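Local coordinates for protein putative dioxygenase (Nostoc punctiforme, PDB 2PEB) that binds a zinc ion and is probably a metal-dependent dioxygenase of the Dopa 4,5-dioxygenase family, which opens catechol rings, at residues A[64-67]-A[68-72]. Numbering follows the deposited sequence.
Sequences NQFD and KVVPW
Gln65 O receives two backbone N-H groups in the first turn of helix 66-76, where a short 3-10 segment runs into an alpha helix. Val69 N closes the alpha-helical turn at 2.7 Å from Gln65 O, nearly in line with the carbonyl, whereas Lys68 N closes the narrower 3-10 turn with a bond of 2.9 Å to Gln65 O, from above the carbonyl plane. Val70 N continues the helix with a bond of 3.1 Å to Phe66 O. Proline has no N-H for the next bond, and the helix kinks at Pro71, whose CG packs 3.3 Å from Asp67 O.

Among the apolar groups, Val70 CG2 lies over one face of the Phe66 ring in a CH-pi contact, 4.1 Å from the centroid and shifted toward the rim. The ring reaches this place with its CG anti to the backbone N (chi1 -179°). It also meets Phe12 of the same chain and Phe66 of the second subunit, and the latter pairing places this side of the helix in the dimer interface. On another side, Val69 packs against Leu33 of helix 23-36.

The polar side chains gather at the helix start. Gln65 NE2 donates to Asn64 OD1, while its OE1 accepts from Glu38 N, fixing the amide at both ends. The Lys68 chain crosses this amide, then bends at its end, bringing NZ to a long salt bridge, 3.9 Å from Asp67 OD1.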
loop_
_atom_site.group_PDB
_atom_site.type_symbol
_atom_site.label_atom_id
_atom_site.label_comp_id
_atom_site.label_asym_id
_atom_site.label_seq_id
_atom_site.Cartn_x
_atom_site.Cartn_y
_atom_site.Cartn_z
ATOM N N ASN A 64 8.685 -2.736 -12.908
ATOM C CA ASN A 64 8.971 -1.371 -13.389
ATOM C C ASN A 64 7.750 -0.411 -13.506
ATOM O O ASN A 64 7.910 0.776 -13.785
ATOM C CB ASN A 64 9.845 -1.362 -14.629
ATOM C CG ASN A 64 9.110 -1.723 -15.898
ATOM O OD1 ASN A 64 7.900 -1.810 -15.958
ATOM N ND2 ASN A 64 9.883 -1.875 -16.963
ATOM N N GLN A 65 6.546 -0.912 -13.284
ATOM C CA GLN A 65 5.354 -0.084 -13.226
ATOM C C GLN A 65 4.848 0.227 -11.821
ATOM O O GLN A 65 3.893 0.980 -11.664
ATOM C CB GLN A 65 4.252 -0.803 -14.014
ATOM C CG GLN A 65 4.559 -1.007 -15.479
ATOM C CD GLN A 65 4.804 0.277 -16.246
ATOM O OE1 GLN A 65 3.875 1.099 -16.439
ATOM N NE2 GLN A 65 6.037 0.479 -16.658
ATOM N N PHE A 66 5.485 -0.345 -10.794
ATOM C CA PHE A 66 5.004 -0.257 -9.438
ATOM C C PHE A 66 4.956 1.199 -9.014
ATOM O O PHE A 66 3.901 1.663 -8.510
ATOM C CB PHE A 66 5.841 -1.141 -8.493
ATOM C CG PHE A 66 5.387 -1.111 -7.112
ATOM C CD1 PHE A 66 4.420 -1.998 -6.653
ATOM C CD2 PHE A 66 5.923 -0.182 -6.219
ATOM C CE1 PHE A 66 3.997 -1.966 -5.355
ATOM C CE2 PHE A 66 5.491 -0.152 -4.917
ATOM C CZ PHE A 66 4.511 -1.035 -4.472
ATOM N N ASP A 67 5.977 1.962 -9.372
ATOM C CA ASP A 67 6.016 3.381 -8.952
ATOM C C ASP A 67 5.240 4.303 -9.916
ATOM O O ASP A 67 5.218 5.548 -9.748
ATOM C CB ASP A 67 7.448 3.849 -8.702
ATOM C CG ASP A 67 8.247 3.996 -9.952
ATOM O OD1 ASP A 67 7.698 3.841 -11.076
ATOM O OD2 ASP A 67 9.442 4.294 -9.790
ATOM N N LYS A 68 4.594 3.706 -10.913
ATOM C CA LYS A 68 3.683 4.429 -11.765
ATOM C C LYS A 68 2.254 4.117 -11.410
ATOM O O LYS A 68 1.486 5.019 -11.080
ATOM C CB LYS A 68 3.976 4.145 -13.244
ATOM C CG LYS A 68 5.441 4.489 -13.587
ATOM C CD LYS A 68 5.846 4.033 -14.982
ATOM C CE LYS A 68 7.314 4.372 -15.284
ATOM N NZ LYS A 68 7.762 5.591 -14.546
ATOM N N VAL A 69 1.876 2.835 -11.482
ATOM C CA VAL A 69 0.537 2.393 -11.191
ATOM C C VAL A 69 0.051 2.690 -9.767
ATOM O O VAL A 69 -1.021 3.228 -9.559
ATOM C CB VAL A 69 0.376 0.890 -11.530
ATOM C CG1 VAL A 69 -0.993 0.397 -11.057
ATOM C CG2 VAL A 69 0.545 0.660 -13.053
ATOM N N VAL A 70 0.874 2.413 -8.786
ATOM C CA VAL A 70 0.428 2.435 -7.408
ATOM C C VAL A 70 0.253 3.894 -6.904
ATOM O O VAL A 70 -0.822 4.271 -6.431
ATOM C CB VAL A 70 1.312 1.584 -6.493
ATOM C CG1 VAL A 70 0.859 1.746 -5.020
ATOM C CG2 VAL A 70 1.207 0.075 -6.916
ATOM N N PRO A 71 1.253 4.762 -7.151
ATOM C CA PRO A 71 0.984 6.198 -6.843
ATOM C C PRO A 71 -0.204 6.803 -7.588
ATOM O O PRO A 71 -0.957 7.598 -7.005
ATOM C CB PRO A 71 2.308 6.869 -7.148
ATOM C CG PRO A 71 3.344 5.778 -7.037
ATOM C CD PRO A 71 2.635 4.564 -7.614
ATOM N N TRP A 72 -0.430 6.390 -8.840
ATOM C CA TRP A 72 -1.609 6.841 -9.545
ATOM C C TRP A 72 -2.892 6.436 -8.860
ATOM O O TRP A 72 -3.793 7.264 -8.698
ATOM C CB TRP A 72 -1.603 6.419 -11.004
ATOM C CG TRP A 72 -2.637 7.083 -11.835
ATOM C CD1 TRP A 72 -2.542 8.286 -12.487
ATOM C CD2 TRP A 72 -3.954 6.570 -12.131
ATOM N NE1 TRP A 72 -3.719 8.541 -13.164
ATOM C CE2 TRP A 72 -4.601 7.505 -12.960
ATOM C CE3 TRP A 72 -4.645 5.395 -11.777
ATOM C CZ2 TRP A 72 -5.899 7.320 -13.408
ATOM C CZ3 TRP A 72 -5.951 5.214 -12.246
ATOM C CH2 TRP A 72 -6.551 6.166 -13.055
#